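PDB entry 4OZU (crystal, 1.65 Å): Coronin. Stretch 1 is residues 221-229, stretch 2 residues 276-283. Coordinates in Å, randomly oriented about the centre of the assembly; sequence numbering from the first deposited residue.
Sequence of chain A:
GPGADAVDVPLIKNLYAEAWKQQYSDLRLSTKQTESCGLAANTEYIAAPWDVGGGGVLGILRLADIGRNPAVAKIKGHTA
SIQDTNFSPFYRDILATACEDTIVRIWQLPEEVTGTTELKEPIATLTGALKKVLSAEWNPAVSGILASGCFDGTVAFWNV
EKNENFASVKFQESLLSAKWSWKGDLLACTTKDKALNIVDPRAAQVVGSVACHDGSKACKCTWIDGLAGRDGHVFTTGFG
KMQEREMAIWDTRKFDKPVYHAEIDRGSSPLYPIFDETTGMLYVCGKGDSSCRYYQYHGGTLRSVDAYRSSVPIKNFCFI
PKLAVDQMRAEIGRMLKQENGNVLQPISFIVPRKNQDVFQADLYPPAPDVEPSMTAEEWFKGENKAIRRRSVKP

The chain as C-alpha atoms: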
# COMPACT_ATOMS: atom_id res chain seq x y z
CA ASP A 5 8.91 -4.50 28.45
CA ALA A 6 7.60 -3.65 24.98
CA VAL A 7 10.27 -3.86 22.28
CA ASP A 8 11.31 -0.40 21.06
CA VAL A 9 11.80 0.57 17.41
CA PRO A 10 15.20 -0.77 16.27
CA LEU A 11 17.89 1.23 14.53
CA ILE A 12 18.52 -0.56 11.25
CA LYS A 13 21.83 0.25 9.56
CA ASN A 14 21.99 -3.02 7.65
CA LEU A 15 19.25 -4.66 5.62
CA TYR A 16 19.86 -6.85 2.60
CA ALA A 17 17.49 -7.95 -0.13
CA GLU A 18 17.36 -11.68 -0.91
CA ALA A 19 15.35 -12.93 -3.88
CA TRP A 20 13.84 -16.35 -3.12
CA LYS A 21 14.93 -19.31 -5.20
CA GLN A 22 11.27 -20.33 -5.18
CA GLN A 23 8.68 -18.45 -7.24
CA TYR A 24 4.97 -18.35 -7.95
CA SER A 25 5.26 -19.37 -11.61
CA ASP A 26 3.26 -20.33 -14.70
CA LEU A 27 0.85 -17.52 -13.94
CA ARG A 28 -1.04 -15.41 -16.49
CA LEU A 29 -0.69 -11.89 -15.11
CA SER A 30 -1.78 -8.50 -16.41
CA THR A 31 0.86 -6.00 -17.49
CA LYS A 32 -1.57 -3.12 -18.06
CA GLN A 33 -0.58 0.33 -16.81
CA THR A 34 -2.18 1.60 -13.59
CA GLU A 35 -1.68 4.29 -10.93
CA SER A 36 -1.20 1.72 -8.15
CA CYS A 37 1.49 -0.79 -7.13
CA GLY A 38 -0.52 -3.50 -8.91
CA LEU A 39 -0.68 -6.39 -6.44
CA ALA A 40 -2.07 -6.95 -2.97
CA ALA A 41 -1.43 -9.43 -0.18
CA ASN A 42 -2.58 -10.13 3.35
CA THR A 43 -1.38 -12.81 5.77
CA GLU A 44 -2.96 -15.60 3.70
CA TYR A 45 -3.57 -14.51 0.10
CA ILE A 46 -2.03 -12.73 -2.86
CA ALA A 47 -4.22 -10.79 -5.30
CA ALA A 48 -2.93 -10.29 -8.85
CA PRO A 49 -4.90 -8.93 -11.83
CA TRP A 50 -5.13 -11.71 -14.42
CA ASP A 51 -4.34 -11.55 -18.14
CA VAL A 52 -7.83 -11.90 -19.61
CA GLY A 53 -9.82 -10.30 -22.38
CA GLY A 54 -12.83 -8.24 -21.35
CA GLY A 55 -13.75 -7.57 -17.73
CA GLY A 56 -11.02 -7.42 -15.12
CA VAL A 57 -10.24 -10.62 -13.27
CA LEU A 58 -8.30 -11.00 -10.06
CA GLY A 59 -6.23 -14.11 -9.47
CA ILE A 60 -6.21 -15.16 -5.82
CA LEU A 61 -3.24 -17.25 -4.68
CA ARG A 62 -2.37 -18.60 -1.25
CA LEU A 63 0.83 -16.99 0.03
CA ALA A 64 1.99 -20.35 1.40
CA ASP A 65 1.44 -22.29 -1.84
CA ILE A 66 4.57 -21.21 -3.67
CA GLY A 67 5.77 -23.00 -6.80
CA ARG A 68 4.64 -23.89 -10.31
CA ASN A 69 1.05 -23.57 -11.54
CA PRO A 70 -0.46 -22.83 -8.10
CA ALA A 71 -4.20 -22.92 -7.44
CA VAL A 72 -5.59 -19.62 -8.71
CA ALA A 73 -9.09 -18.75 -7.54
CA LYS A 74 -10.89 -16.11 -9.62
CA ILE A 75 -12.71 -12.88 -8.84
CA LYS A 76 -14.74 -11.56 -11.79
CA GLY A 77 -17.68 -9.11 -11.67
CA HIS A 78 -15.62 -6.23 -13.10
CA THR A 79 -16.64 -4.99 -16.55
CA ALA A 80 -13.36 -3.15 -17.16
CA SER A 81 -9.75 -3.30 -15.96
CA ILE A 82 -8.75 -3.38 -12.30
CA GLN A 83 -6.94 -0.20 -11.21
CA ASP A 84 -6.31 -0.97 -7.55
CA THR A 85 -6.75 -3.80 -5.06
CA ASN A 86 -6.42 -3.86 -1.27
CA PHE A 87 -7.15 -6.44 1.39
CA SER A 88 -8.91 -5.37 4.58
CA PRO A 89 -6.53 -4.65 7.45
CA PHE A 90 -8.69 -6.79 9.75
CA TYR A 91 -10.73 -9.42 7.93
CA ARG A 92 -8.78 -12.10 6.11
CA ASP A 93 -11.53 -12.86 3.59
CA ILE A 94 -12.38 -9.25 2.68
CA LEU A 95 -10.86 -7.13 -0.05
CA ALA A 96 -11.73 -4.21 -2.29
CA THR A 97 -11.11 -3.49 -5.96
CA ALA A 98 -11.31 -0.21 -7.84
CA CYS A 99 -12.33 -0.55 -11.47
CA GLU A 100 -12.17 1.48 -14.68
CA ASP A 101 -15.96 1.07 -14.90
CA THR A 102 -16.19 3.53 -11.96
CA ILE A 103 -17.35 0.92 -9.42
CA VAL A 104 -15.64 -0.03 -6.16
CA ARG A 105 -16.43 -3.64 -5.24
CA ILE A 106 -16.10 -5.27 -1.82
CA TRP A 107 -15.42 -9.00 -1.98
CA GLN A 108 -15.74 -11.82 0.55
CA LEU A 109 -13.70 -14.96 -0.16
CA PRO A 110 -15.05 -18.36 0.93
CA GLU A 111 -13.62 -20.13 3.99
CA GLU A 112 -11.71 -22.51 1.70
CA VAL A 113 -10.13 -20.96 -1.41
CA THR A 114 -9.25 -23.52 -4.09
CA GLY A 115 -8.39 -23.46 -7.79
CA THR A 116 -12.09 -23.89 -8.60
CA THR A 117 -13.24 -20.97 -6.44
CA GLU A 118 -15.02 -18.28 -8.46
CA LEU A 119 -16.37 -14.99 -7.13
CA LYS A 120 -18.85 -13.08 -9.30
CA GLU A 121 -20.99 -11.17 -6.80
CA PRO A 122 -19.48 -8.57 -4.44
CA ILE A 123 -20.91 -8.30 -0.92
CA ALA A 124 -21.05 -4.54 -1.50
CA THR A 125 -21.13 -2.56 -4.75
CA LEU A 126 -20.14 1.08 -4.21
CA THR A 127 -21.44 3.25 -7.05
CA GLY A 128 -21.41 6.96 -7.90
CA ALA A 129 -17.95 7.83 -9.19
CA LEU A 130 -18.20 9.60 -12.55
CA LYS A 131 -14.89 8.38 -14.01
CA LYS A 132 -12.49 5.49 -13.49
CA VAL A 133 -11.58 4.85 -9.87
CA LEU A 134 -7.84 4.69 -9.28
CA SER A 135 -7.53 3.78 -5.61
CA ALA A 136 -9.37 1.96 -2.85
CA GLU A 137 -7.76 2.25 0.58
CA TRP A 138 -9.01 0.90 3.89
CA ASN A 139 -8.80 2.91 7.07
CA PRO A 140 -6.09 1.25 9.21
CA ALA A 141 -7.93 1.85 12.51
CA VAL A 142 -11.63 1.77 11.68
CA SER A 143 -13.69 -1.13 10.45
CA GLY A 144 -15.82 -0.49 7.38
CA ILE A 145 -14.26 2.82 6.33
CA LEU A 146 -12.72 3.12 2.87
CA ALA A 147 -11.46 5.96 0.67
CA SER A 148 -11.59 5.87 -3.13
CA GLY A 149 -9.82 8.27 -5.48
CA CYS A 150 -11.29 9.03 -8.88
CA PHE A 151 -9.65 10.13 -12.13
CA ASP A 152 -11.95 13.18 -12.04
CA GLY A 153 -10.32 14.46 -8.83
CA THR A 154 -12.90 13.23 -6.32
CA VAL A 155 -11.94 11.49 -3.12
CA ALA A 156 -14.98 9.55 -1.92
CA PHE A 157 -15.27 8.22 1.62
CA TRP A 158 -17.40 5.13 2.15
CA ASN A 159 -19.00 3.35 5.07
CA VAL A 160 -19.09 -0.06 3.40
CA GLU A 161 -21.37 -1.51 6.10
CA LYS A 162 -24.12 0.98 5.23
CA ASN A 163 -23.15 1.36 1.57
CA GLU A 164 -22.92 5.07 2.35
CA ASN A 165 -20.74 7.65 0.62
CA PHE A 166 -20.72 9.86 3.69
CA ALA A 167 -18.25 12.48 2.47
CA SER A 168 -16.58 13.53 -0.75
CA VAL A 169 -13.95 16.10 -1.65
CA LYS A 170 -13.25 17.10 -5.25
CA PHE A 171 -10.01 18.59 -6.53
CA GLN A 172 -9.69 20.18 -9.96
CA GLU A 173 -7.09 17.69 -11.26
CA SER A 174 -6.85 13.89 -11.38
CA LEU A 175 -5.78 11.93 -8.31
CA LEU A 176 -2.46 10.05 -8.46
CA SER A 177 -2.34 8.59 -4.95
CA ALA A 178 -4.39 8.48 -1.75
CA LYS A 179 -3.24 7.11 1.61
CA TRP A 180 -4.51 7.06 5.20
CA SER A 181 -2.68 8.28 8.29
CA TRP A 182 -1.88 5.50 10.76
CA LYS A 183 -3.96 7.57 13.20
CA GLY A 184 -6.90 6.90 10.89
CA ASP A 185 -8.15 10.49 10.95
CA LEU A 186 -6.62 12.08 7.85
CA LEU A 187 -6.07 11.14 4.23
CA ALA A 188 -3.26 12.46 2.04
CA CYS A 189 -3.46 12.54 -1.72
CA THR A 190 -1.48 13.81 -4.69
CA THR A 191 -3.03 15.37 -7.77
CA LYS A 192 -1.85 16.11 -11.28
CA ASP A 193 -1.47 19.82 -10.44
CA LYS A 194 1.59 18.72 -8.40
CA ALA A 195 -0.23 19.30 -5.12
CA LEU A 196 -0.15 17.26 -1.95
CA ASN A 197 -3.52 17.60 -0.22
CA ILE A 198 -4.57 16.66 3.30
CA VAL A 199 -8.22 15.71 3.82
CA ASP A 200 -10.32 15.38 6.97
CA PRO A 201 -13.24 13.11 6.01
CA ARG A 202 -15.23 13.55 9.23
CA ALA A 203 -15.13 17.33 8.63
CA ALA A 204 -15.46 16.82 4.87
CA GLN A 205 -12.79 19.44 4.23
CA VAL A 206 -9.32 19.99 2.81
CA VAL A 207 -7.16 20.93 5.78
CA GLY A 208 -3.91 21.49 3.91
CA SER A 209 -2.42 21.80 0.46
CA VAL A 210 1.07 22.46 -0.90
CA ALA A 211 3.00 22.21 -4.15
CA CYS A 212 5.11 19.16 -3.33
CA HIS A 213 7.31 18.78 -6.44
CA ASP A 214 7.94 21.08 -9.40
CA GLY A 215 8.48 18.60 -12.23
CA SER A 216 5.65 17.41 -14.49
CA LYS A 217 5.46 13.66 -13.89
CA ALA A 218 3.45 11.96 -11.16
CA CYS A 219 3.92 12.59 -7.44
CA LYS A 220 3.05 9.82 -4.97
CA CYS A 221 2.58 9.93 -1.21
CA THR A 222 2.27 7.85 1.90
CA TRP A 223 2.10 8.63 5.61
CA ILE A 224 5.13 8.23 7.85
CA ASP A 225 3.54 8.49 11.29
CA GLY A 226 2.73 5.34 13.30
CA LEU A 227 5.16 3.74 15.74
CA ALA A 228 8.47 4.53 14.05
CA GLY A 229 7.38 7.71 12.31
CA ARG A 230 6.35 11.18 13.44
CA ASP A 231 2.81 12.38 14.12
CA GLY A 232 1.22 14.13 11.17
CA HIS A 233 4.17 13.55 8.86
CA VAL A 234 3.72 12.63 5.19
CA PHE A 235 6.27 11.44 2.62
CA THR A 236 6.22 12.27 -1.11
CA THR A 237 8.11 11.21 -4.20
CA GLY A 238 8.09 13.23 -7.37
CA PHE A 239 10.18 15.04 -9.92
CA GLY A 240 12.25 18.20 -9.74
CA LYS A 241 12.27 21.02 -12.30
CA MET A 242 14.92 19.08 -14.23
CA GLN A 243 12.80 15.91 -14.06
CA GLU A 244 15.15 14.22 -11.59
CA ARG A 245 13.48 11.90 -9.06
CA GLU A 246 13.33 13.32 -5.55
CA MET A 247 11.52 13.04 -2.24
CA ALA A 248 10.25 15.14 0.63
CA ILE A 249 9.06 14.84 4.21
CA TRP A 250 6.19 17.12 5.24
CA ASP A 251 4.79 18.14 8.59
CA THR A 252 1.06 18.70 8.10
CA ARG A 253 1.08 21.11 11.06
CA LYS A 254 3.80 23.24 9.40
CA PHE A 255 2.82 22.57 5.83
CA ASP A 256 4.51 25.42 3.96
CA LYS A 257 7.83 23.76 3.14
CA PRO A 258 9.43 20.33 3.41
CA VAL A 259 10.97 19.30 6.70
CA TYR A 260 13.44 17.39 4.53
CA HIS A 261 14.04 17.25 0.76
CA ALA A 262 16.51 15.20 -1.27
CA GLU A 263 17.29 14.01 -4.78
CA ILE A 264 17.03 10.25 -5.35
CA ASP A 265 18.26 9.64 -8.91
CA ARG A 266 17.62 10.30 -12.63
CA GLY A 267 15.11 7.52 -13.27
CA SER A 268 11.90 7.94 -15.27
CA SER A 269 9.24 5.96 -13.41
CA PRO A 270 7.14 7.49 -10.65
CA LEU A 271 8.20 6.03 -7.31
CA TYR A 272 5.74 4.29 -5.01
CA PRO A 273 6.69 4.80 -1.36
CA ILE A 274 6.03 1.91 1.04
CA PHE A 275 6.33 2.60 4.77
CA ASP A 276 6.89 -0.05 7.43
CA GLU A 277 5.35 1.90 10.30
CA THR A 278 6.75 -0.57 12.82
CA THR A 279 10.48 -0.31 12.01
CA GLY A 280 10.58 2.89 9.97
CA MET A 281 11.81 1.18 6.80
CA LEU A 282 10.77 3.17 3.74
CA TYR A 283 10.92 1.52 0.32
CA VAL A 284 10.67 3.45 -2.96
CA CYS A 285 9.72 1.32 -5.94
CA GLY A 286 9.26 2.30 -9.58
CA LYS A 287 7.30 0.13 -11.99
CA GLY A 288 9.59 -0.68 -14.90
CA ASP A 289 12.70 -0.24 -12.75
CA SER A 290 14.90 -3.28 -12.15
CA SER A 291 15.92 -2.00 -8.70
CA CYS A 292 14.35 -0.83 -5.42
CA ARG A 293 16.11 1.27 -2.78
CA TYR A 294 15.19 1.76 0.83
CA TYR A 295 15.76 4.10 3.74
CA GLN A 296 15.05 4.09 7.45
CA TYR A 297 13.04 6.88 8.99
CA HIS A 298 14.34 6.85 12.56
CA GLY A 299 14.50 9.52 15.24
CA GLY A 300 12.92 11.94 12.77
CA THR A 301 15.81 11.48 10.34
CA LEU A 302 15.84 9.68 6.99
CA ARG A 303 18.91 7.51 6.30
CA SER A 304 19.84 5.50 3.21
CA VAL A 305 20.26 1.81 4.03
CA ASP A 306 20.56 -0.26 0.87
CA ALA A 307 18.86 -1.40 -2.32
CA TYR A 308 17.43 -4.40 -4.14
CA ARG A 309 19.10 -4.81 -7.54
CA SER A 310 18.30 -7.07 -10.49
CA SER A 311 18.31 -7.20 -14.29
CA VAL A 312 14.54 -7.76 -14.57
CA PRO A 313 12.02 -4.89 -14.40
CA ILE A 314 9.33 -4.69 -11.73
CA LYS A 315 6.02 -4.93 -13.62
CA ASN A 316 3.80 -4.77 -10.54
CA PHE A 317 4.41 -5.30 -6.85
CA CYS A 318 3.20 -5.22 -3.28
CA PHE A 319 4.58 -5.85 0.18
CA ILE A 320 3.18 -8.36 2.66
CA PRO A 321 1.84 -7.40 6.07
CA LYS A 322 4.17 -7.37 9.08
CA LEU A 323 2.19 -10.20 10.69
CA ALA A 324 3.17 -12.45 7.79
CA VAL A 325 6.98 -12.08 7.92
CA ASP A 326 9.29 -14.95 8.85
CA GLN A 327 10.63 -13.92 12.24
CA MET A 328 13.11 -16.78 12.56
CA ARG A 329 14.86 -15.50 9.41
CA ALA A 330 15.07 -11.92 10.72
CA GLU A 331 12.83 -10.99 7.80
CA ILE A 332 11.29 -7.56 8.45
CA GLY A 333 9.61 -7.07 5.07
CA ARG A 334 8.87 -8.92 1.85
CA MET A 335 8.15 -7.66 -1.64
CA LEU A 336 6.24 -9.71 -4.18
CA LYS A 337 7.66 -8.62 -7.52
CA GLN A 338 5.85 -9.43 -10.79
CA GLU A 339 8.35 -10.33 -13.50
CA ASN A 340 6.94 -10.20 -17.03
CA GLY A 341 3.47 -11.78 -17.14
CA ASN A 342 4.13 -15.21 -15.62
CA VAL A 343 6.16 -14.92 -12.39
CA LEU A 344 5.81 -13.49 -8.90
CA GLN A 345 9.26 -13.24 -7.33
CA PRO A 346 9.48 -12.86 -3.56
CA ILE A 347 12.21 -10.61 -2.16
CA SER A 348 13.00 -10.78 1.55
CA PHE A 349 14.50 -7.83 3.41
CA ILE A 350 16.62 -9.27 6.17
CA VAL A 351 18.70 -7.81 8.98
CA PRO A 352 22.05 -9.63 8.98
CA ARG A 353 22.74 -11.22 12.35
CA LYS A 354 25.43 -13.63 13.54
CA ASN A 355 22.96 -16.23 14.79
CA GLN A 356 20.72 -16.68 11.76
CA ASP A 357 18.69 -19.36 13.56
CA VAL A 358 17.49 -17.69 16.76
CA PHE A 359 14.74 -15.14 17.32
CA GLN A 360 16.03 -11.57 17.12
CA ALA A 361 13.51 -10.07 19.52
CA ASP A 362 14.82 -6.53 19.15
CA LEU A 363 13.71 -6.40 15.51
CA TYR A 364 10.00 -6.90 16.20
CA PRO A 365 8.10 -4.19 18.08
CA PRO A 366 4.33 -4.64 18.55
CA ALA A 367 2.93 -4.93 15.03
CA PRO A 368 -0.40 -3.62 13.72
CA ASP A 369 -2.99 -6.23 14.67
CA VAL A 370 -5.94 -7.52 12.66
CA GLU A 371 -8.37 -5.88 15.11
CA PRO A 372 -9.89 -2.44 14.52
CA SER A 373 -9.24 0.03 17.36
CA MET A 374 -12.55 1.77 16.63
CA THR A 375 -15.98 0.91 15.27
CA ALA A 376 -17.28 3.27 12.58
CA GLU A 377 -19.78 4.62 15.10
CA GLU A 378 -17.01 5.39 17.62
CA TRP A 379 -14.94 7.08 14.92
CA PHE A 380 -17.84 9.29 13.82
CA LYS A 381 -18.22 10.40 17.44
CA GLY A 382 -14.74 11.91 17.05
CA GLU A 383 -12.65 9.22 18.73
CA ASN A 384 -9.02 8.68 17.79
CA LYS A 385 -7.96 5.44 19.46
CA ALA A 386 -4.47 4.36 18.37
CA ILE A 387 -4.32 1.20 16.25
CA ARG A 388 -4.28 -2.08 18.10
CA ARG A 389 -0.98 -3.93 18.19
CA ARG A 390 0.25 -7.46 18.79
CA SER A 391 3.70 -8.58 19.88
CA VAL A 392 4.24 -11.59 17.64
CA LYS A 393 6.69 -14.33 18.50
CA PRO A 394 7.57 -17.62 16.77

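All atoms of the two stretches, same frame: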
# COMPACT_ATOMS: atom_id res chain seq x y z
N CYS A 221 2.39 9.71 -2.63
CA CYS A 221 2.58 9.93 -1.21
C CYS A 221 2.26 8.71 -0.38
O CYS A 221 1.64 7.76 -0.84
CB CYS A 221 1.74 11.11 -0.72
SG CYS A 221 -0.04 10.76 -0.53
N THR A 222 2.74 8.74 0.86
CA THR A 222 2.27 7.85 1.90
C THR A 222 2.54 8.53 3.24
O THR A 222 3.34 9.46 3.32
CB THR A 222 2.96 6.48 1.83
OG1 THR A 222 2.24 5.54 2.64
CG2 THR A 222 4.40 6.57 2.29
N TRP A 223 1.88 8.07 4.29
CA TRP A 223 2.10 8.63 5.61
C TRP A 223 3.29 7.97 6.28
O TRP A 223 3.57 6.80 6.04
CB TRP A 223 0.85 8.45 6.48
CG TRP A 223 -0.25 9.35 6.08
CD1 TRP A 223 -1.12 9.16 5.06
CD2 TRP A 223 -0.60 10.59 6.70
NE1 TRP A 223 -2.01 10.21 5.00
CE2 TRP A 223 -1.71 11.10 5.99
CE3 TRP A 223 -0.10 11.32 7.78
CZ2 TRP A 223 -2.32 12.30 6.33
CZ3 TRP A 223 -0.71 12.52 8.11
CH2 TRP A 223 -1.80 13.00 7.39
N ILE A 224 4.01 8.74 7.09
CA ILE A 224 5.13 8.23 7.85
C ILE A 224 4.97 8.65 9.31
O ILE A 224 5.89 9.19 9.92
CB ILE A 224 6.48 8.70 7.26
CG1 ILE A 224 6.50 10.22 7.08
CG2 ILE A 224 6.73 7.99 5.93
CD1 ILE A 224 7.82 10.78 6.57
N ASP A 225 3.78 8.40 9.86
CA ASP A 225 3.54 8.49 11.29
C ASP A 225 3.60 7.05 11.86
O ASP A 225 4.53 6.32 11.54
CB ASP A 225 2.22 9.22 11.61
CG ASP A 225 0.99 8.67 10.86
OD1 ASP A 225 1.11 7.94 9.86
OD2 ASP A 225 -0.13 9.01 11.29
N GLY A 226 2.64 6.65 12.68
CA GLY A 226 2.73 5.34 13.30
C GLY A 226 3.85 5.24 14.32
O GLY A 226 4.36 6.25 14.82
N LEU A 227 4.24 4.00 14.63
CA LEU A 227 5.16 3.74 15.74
C LEU A 227 6.55 4.33 15.54
O LEU A 227 7.14 4.90 16.46
CB LEU A 227 5.30 2.24 15.96
CG LEU A 227 6.06 1.84 17.22
CD1 LEU A 227 5.25 2.21 18.45
CD2 LEU A 227 6.40 0.34 17.21
N ALA A 228 7.09 4.14 14.34
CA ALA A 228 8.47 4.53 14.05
C ALA A 228 8.55 5.92 13.47
O ALA A 228 9.63 6.52 13.42
CB ALA A 228 9.12 3.52 13.10
N GLY A 229 7.41 6.44 13.01
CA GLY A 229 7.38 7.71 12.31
C GLY A 229 7.19 8.90 13.23
O GLY A 229 7.56 8.87 14.40
N ASP A 276 7.02 0.91 6.33
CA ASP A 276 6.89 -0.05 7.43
C ASP A 276 6.81 0.79 8.70
O ASP A 276 7.82 1.24 9.22
CB ASP A 276 8.08 -1.01 7.44
CG ASP A 276 8.11 -1.94 8.67
OD1 ASP A 276 7.27 -1.78 9.58
OD2 ASP A 276 9.02 -2.82 8.72
N GLU A 277 5.59 0.99 9.19
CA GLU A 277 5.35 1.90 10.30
C GLU A 277 5.96 1.38 11.59
O GLU A 277 6.12 2.13 12.56
CB GLU A 277 3.84 2.11 10.50
CG GLU A 277 3.12 0.91 11.11
CD GLU A 277 3.13 0.93 12.63
OE1 GLU A 277 2.79 1.98 13.22
OE2 GLU A 277 3.48 -0.10 13.24
N THR A 278 6.29 0.09 11.61
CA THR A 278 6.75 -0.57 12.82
C THR A 278 8.26 -0.44 13.03
O THR A 278 8.72 -0.32 14.17
CB THR A 278 6.36 -2.07 12.81
OG1 THR A 278 5.01 -2.21 12.33
CG2 THR A 278 6.47 -2.66 14.21
N THR A 279 9.03 -0.45 11.94
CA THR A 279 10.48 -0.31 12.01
C THR A 279 10.99 1.02 11.45
O THR A 279 12.11 1.43 11.74
CB THR A 279 11.22 -1.43 11.25
OG1 THR A 279 10.95 -1.32 9.85
CG2 THR A 279 10.81 -2.81 11.76
N GLY A 280 10.17 1.67 10.63
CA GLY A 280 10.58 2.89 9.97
C GLY A 280 11.23 2.68 8.61
O GLY A 280 11.67 3.64 7.97
N MET A 281 11.29 1.44 8.13
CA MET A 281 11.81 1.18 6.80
C MET A 281 10.89 1.81 5.77
O MET A 281 9.65 1.72 5.86
CB MET A 281 11.96 -0.31 6.51
CG MET A 281 13.04 -1.03 7.30
SD MET A 281 14.65 -0.23 7.33
CE MET A 281 15.01 -0.04 5.58
N LEU A 282 11.50 2.45 4.78
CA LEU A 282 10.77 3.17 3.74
C LEU A 282 11.31 2.75 2.39
O LEU A 282 12.46 3.06 2.05
CB LEU A 282 10.89 4.68 3.95
CG LEU A 282 10.06 5.62 3.08
CD1 LEU A 282 8.58 5.30 3.13
CD2 LEU A 282 10.30 7.06 3.50
N TYR A 283 10.50 2.02 1.63
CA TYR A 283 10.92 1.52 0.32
C TYR A 283 10.36 2.42 -0.78
O TYR A 283 9.22 2.86 -0.68
CB TYR A 283 10.45 0.07 0.12
CG TYR A 283 10.82 -0.88 1.24
CD1 TYR A 283 10.04 -0.97 2.38
CD2 TYR A 283 11.95 -1.68 1.16
CE1 TYR A 283 10.35 -1.83 3.40
CE2 TYR A 283 12.28 -2.56 2.19
CZ TYR A 283 11.48 -2.62 3.31
OH TYR A 283 11.79 -3.47 4.34

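The two stretches meet mainly through their loops. Stretch 1 leaves a strand after Trp223 and turns through Gly226 to Gly229, while stretch 2 makes a tight turn from Asp276 to Gly280 before entering a strand at Met281. Where they approach most closely, Gly226 lies beside Glu277, Leu227 beside Thr278 and Ala228 beside Gly280, and two hydrogen bonds fasten the contact.

Both bonds are given by consecutive amides of stretch 1 and received by a single residue, Glu277. Leu227 N donates to the carboxylate oxygen Glu277 OE1 at 2.9 Å with a nearly straight angle of 164°, and Ala228 N donates to the backbone Glu277 O, also at 2.9 Å but more bent, at 148°. Glutamate suits this place because its side chain, with chi1 and chi2 both p, folds back so that its end comes nearer to stretch 1 although its CA-to-CB bond points sideways. A buried carboxylate needs partners for both oxygens: Glu277 OE2 accepts from Thr278 OG1 at 2.8 Å, and both oxygens have further hydrogen bonds elsewhere in the structure.

Gly226 makes room for this carboxylate. Gly226 CA lies 3.4 Å from Glu277 OE1, and a CB on Gly226 would fall 2.5 Å from that oxygen, a clash; its positive phi of 69° independently favours glycine.

The turn that presents Glu277 is held by Asp276. Asp276 OD1 accepts from Thr278 N at 2.9 Å and, weakly, from Thr279 N at 3.2 Å, while Asp276 OD2 accepts from Thr279 OG1 at 2.7 Å and is also bonded elsewhere in the structure. The short aspartate side chain thus gathers the amides of Thr278 and Thr279 and the hydroxyl of Thr279. The backbone closes the turn as well, with Gly280 N donating to Asp276 O and Asp276 N to Met281 O, each at 2.8 Å. Thr279 OG1 serves twice, since it also accepts from Met281 N at 3.3 Å. Gly280, at phi 90° and psi 4°, adopts angles at which a CB would be jammed against the preceding carbonyl oxygen.

The other contacts are van der Waals. The small methyl of Ala228 points toward stretch 2 and packs on its backbone, with Ala228 CB 3.3 Å from Gly280 N; a CB on Gly280 would itself crowd this methyl. Leu227, at the more exposed margin, brings CD2 to 4.2 Å from Thr278 CG2. Farther along, Leu282 points toward stretch 1, its CD1 reaching Ile224 CG2 at 4.3 Å and Thr222 CG2 at 4.4 Å.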